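Local coordinates for protein phosphatidylinositide phosphatase SAC2 (Homo sapiens, PDB 4XUU) that dephosphorylates phosphoinositides, acting mainly on phosphatidylinositol 4-phosphate as a 4-phosphatase and probably serving endocytic recycling, and is represented here by its pleckstrin-homology-like hSac2 domain, at residues A[51-56]-A[136-141]; A[103-106]-A[112-115]. All blocks are in the same frame, centred on the assembly; numbering follows the deposited sequence.

Interaction 1 of 2, residues A[51-56]-A[136-141]; sequences LLLSNS and AEMLQI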
loop_
_atom_site.group_PDB
_atom_site.type_symbol
_atom_site.label_atom_id
_atom_site.label_comp_id
_atom_site.label_asym_id
_atom_site.label_seq_id
_atom_site.Cartn_x
_atom_site.Cartn_y
_atom_site.Cartn_z
ATOM N N LEU A 51 -6.758 13.616 16.425
ATOM C CA LEU A 51 -5.518 14.020 15.773
ATOM C C LEU A 51 -5.822 15.021 14.665
ATOM O O LEU A 51 -6.581 14.717 13.737
ATOM C CB LEU A 51 -4.774 12.803 15.208
ATOM C CG LEU A 51 -3.513 13.014 14.356
ATOM C CD1 LEU A 51 -2.345 13.586 15.171
ATOM C CD2 LEU A 51 -3.100 11.709 13.687
ATOM N N LEU A 52 -5.246 16.214 14.771
ATOM C CA LEU A 52 -5.430 17.241 13.751
ATOM C C LEU A 52 -4.109 17.557 13.070
ATOM O O LEU A 52 -3.051 17.537 13.693
ATOM C CB LEU A 52 -6.021 18.527 14.352
ATOM C CG LEU A 52 -7.300 18.447 15.198
ATOM C CD1 LEU A 52 -7.593 19.795 15.857
ATOM C CD2 LEU A 52 -8.508 17.959 14.395
ATOM N N LEU A 53 -4.177 17.863 11.785
ATOM C CA LEU A 53 -2.980 18.214 11.050
ATOM C C LEU A 53 -3.126 19.584 10.390
ATOM O O LEU A 53 -4.028 19.809 9.581
ATOM C CB LEU A 53 -2.635 17.124 10.020
ATOM C CG LEU A 53 -1.453 17.371 9.079
ATOM C CD1 LEU A 53 -0.123 17.502 9.857
ATOM C CD2 LEU A 53 -1.368 16.287 7.997
ATOM N N SER A 54 -2.235 20.497 10.753
ATOM C CA SER A 54 -2.114 21.760 10.030
ATOM C C SER A 54 -0.886 21.713 9.128
ATOM O O SER A 54 -0.184 20.702 9.069
ATOM C CB SER A 54 -2.039 22.954 10.991
ATOM O OG SER A 54 -0.712 23.186 11.413
ATOM N N ASN A 55 -0.630 22.813 8.427
ATOM C CA ASN A 55 0.521 22.918 7.537
ATOM C C ASN A 55 1.863 22.919 8.280
ATOM O O ASN A 55 2.907 22.670 7.680
ATOM C CB ASN A 55 0.399 24.166 6.659
ATOM C CG ASN A 55 0.556 25.456 7.449
ATOM O OD1 ASN A 55 1.562 26.151 7.326
ATOM N ND2 ASN A 55 -0.432 25.773 8.271
ATOM N N SER A 56 1.829 23.188 9.582
ATOM C CA SER A 56 3.055 23.349 10.359
ATOM C C SER A 56 3.088 22.568 11.676
ATOM O O SER A 56 4.131 22.487 12.322
ATOM C CB SER A 56 3.281 24.825 10.645
ATOM O OG SER A 56 2.313 25.310 11.555
ATOM N N ALA A 136 -0.370 8.375 8.178
ATOM C CA ALA A 136 1.088 8.522 8.161
ATOM C C ALA A 136 1.569 9.183 6.877
ATOM O O ALA A 136 2.467 10.022 6.898
ATOM C CB ALA A 136 1.765 7.173 8.350
ATOM N N GLU A 137 0.954 8.803 5.762
ATOM C CA GLU A 137 1.295 9.389 4.475
ATOM C C GLU A 137 0.998 10.887 4.396
ATOM O O GLU A 137 1.802 11.639 3.851
ATOM C CB GLU A 137 0.672 8.592 3.326
ATOM C CG GLU A 137 1.575 7.436 2.916
ATOM C CD GLU A 137 0.902 6.381 2.064
ATOM O OE1 GLU A 137 1.291 5.201 2.203
ATOM O OE2 GLU A 137 0.006 6.713 1.251
HETATM N N MSE A 138 -0.121 11.330 4.968
HETATM C CA MSE A 138 -0.416 12.758 4.973
HETATM C C MSE A 138 0.508 13.549 5.899
HETATM O O MSE A 138 0.892 14.671 5.581
HETATM C CB MSE A 138 -1.884 13.063 5.272
HETATM C CG MSE A 138 -2.281 14.415 4.672
HETATM SE SE MSE A 138 -4.034 15.078 5.153
HETATM C CE MSE A 138 -5.083 13.932 3.968
ATOM N N LEU A 139 0.864 12.962 7.035
ATOM C CA LEU A 139 1.845 13.565 7.924
ATOM C C LEU A 139 3.203 13.677 7.232
ATOM O O LEU A 139 3.955 14.625 7.475
ATOM C CB LEU A 139 1.977 12.758 9.215
ATOM C CG LEU A 139 0.833 12.813 10.235
ATOM C CD1 LEU A 139 0.966 11.664 11.209
ATOM C CD2 LEU A 139 0.808 14.133 10.990
ATOM N N GLN A 140 3.496 12.715 6.356
ATOM C CA GLN A 140 4.787 12.651 5.688
ATOM C C GLN A 140 4.952 13.738 4.631
ATOM O O GLN A 140 5.928 14.488 4.676
ATOM C CB GLN A 140 5.040 11.266 5.094
ATOM C CG GLN A 140 6.445 11.097 4.537
ATOM C CD GLN A 140 6.673 9.747 3.892
ATOM O OE1 GLN A 140 7.541 8.988 4.317
ATOM N NE2 GLN A 140 5.894 9.439 2.862
ATOM N N ILE A 141 4.009 13.832 3.693
ATOM C CA ILE A 141 4.094 14.845 2.636
ATOM C C ILE A 141 3.951 16.282 3.155
ATOM O O ILE A 141 4.551 17.202 2.599
ATOM C CB ILE A 141 3.108 14.603 1.457
ATOM C CG1 ILE A 141 1.663 14.467 1.943
ATOM C CG2 ILE A 141 3.531 13.394 0.632
ATOM C CD1 ILE A 141 0.642 14.846 0.878
#

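Interaction 2 of 2, residues A[103-106]-A[112-115]; sequences LHYR and GYFH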
loop_
_atom_site.group_PDB
_atom_site.type_symbol
_atom_site.label_atom_id
_atom_site.label_comp_id
_atom_site.label_asym_id
_atom_site.label_seq_id
_atom_site.Cartn_x
_atom_site.Cartn_y
_atom_site.Cartn_z
ATOM N N LEU A 103 3.761 7.507 16.838
ATOM C CA LEU A 103 4.322 8.799 16.452
ATOM C C LEU A 103 5.382 9.229 17.456
ATOM O O LEU A 103 5.055 9.642 18.570
ATOM C CB LEU A 103 3.220 9.867 16.384
ATOM C CG LEU A 103 1.925 9.593 15.607
ATOM C CD1 LEU A 103 0.911 10.699 15.847
ATOM C CD2 LEU A 103 2.190 9.438 14.126
ATOM N N HIS A 104 6.648 9.124 17.061
ATOM C CA HIS A 104 7.765 9.499 17.927
ATOM C C HIS A 104 8.058 10.989 17.791
ATOM O O HIS A 104 8.328 11.477 16.696
ATOM C CB HIS A 104 9.017 8.687 17.582
ATOM C CG HIS A 104 8.855 7.209 17.768
ATOM N ND1 HIS A 104 9.351 6.538 18.865
ATOM C CD2 HIS A 104 8.259 6.274 16.993
ATOM C CE1 HIS A 104 9.063 5.253 18.761
ATOM N NE2 HIS A 104 8.403 5.066 17.633
ATOM N N TYR A 105 8.000 11.711 18.903
ATOM C CA TYR A 105 8.261 13.145 18.881
ATOM C C TYR A 105 9.348 13.583 19.860
ATOM O O TYR A 105 9.582 12.940 20.892
ATOM C CB TYR A 105 6.969 13.950 19.077
ATOM C CG TYR A 105 6.348 13.900 20.461
ATOM C CD1 TYR A 105 5.425 12.909 20.798
ATOM C CD2 TYR A 105 6.660 14.864 21.421
ATOM C CE1 TYR A 105 4.841 12.866 22.064
ATOM C CE2 TYR A 105 6.083 14.836 22.689
ATOM C CZ TYR A 105 5.174 13.835 23.002
ATOM O OH TYR A 105 4.605 13.801 24.253
ATOM N N ARG A 106 10.016 14.678 19.512
ATOM C CA ARG A 106 11.058 15.250 20.342
ATOM C C ARG A 106 10.452 16.343 21.216
ATOM O O ARG A 106 9.701 17.195 20.731
ATOM C CB ARG A 106 12.189 15.798 19.471
ATOM C CG ARG A 106 13.449 16.143 20.240
ATOM C CD ARG A 106 14.608 16.429 19.302
ATOM N NE ARG A 106 15.256 15.206 18.832
ATOM C CZ ARG A 106 16.392 14.717 19.328
ATOM N NH1 ARG A 106 17.021 15.342 20.317
ATOM N NH2 ARG A 106 16.905 13.599 18.831
ATOM N N GLY A 112 12.137 9.739 23.169
ATOM C CA GLY A 112 11.535 8.707 24.006
ATOM C C GLY A 112 10.078 9.019 24.299
ATOM O O GLY A 112 9.461 8.392 25.164
ATOM N N TYR A 113 9.540 10.002 23.581
ATOM C CA TYR A 113 8.135 10.379 23.686
ATOM C C TYR A 113 7.382 9.892 22.454
ATOM O O TYR A 113 7.806 10.148 21.317
ATOM C CB TYR A 113 7.986 11.900 23.784
ATOM C CG TYR A 113 8.580 12.531 25.019
ATOM C CD1 TYR A 113 7.829 12.672 26.187
ATOM C CD2 TYR A 113 9.887 13.016 25.013
ATOM C CE1 TYR A 113 8.371 13.268 27.323
ATOM C CE2 TYR A 113 10.435 13.608 26.143
ATOM C CZ TYR A 113 9.674 13.730 27.290
ATOM O OH TYR A 113 10.223 14.317 28.405
ATOM N N PHE A 114 6.267 9.197 22.673
ATOM C CA PHE A 114 5.450 8.716 21.557
ATOM C C PHE A 114 3.975 8.503 21.872
ATOM O O PHE A 114 3.603 8.160 22.993
ATOM C CB PHE A 114 6.055 7.459 20.897
ATOM C CG PHE A 114 6.379 6.341 21.854
ATOM C CD1 PHE A 114 5.398 5.441 22.257
ATOM C CD2 PHE A 114 7.681 6.165 22.319
ATOM C CE1 PHE A 114 5.702 4.390 23.129
ATOM C CE2 PHE A 114 7.998 5.119 23.190
ATOM C CZ PHE A 114 7.007 4.230 23.597
ATOM N N HIS A 115 3.152 8.726 20.856
ATOM C CA HIS A 115 1.731 8.429 20.907
ATOM C C HIS A 115 1.494 7.152 20.131
ATOM O O HIS A 115 2.008 6.993 19.028
ATOM C CB HIS A 115 0.928 9.555 20.269
ATOM C CG HIS A 115 1.122 10.881 20.927
ATOM N ND1 HIS A 115 0.624 11.166 22.181
ATOM C CD2 HIS A 115 1.755 12.001 20.507
ATOM C CE1 HIS A 115 0.945 12.405 22.506
ATOM N NE2 HIS A 115 1.626 12.936 21.506
HETATM O O HOH W 1 10.988 10.570 20.560
#

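Interaction 1 of 2, residues A[51-56]-A[136-141]
Leu53 turns its CG away from its own backbone N (chi1 176°), which carries both methyls off the strand toward the helix, where Met138 and Leu139 meet them. The pleckstrin-homology-like fold of the hSac2 domain is in evidence here: helix 129-145 lies against the beta-sheet, and residues 51-54 belong to one of the strands beneath it. The two methyls of Leu53 are divided between consecutive helix residues. CD1 lies 3.7 Å from CD2 of Leu139, whose side chain slants toward the strand because its CG is placed beside the backbone N (chi1 -72°). The selenomethionine Met138 meets the other methyl, its CG 3.9 Å from CD2 of Leu53. That CD2 also lies against the backbone O of Met138, at 3.7 Å. No hydrogen bond joins the two segments, so the fit is mainly apolar, and Leu53 is the strand residue that makes the close contacts. Leu78 also packs against Leu53, while Leu139 also packs on Met101, Leu103 and Leu150. Met138 additionally reaches Trp30 of its own chain and Trp30 of a second subunit, placing this edge of the contact beside a subunit interface. SE of Met138 lies 4.1 Å from CD2 of Leu53.

Interaction 2 of 2, residues A[103-106]-A[112-115]
Leu103 and His115 form an antiparallel hydrogen-bonded pair, with Leu103 N donating to His115 O (2.9 Å) and His115 N returning a bond to Leu103 O (3.1 Å). Strands 99-107 and 110-119 make up a beta hairpin, and their short segments run at 138° to each other, a marked twist. His104 and Phe114 follow as a non-hydrogen-bonded pair, after which Tyr105 N donates to Tyr113 O. Nearer the turn, a water accepts from Gly112 N and bonds to Tyr105 O, linking the strands where they spread apart.

Side chains alternate between the two faces of the hairpin. On one, Phe114 CB sits over a face of the His104 imidazole, 4.2 Å from its centroid, as a CH-pi contact, while NE2 of His104 bonds to Glu85. On the other, Tyr105, Tyr113 and His115 form an aromatic cluster. A chi1 of 70° sets the Tyr105 ring between its backbone N and carbonyl carbon and sends it across the neighbouring strand. Tyr113 CB sits over one face of the ring, toward its rim, 3.6 Å from the centroid. The His115 imidazole lies nearly parallel to the phenol, the planes at 16°, but slid aside with little overlap. The Tyr105 hydroxyl is hydrogen-bonded to His165 ND1 and Gln74 NE2, and His115 ND1 to Tyr62 OH. Replacing Tyr105 with alanine would probably open a gap beside Tyr113 CB and the His115 ring and leave His165 and Gln74 without their phenol partner.

This cluster, in which Tyr105 and His115 are buried, thus combines apolar contact through the rings with polar partners for those two, and hydrogen bonds as well as packing probably fix how these two rings are turned.

Overall arrangement
Interaction 1 and interaction 2 have centres about 15 Å apart in one hSac2 domain, and both involve the same sheet. Along the chain, the hairpin of interaction 2 is nested within the span closed by interaction 1: strand 48-54 comes first, then strands 99-107 and 110-119, and finally helix 129-145. The helix connects them directly, since CD1 of Leu139 lies 3.9 Å from CD2 of Leu103. One leucine therefore packs on strands well separated in the sheet order, as suits the C-terminal helix of a pleckstrin-homology-like fold. Interaction 1 extends to neighbouring subunits, whereas no other chain of the assembly touches the segments of interaction 2.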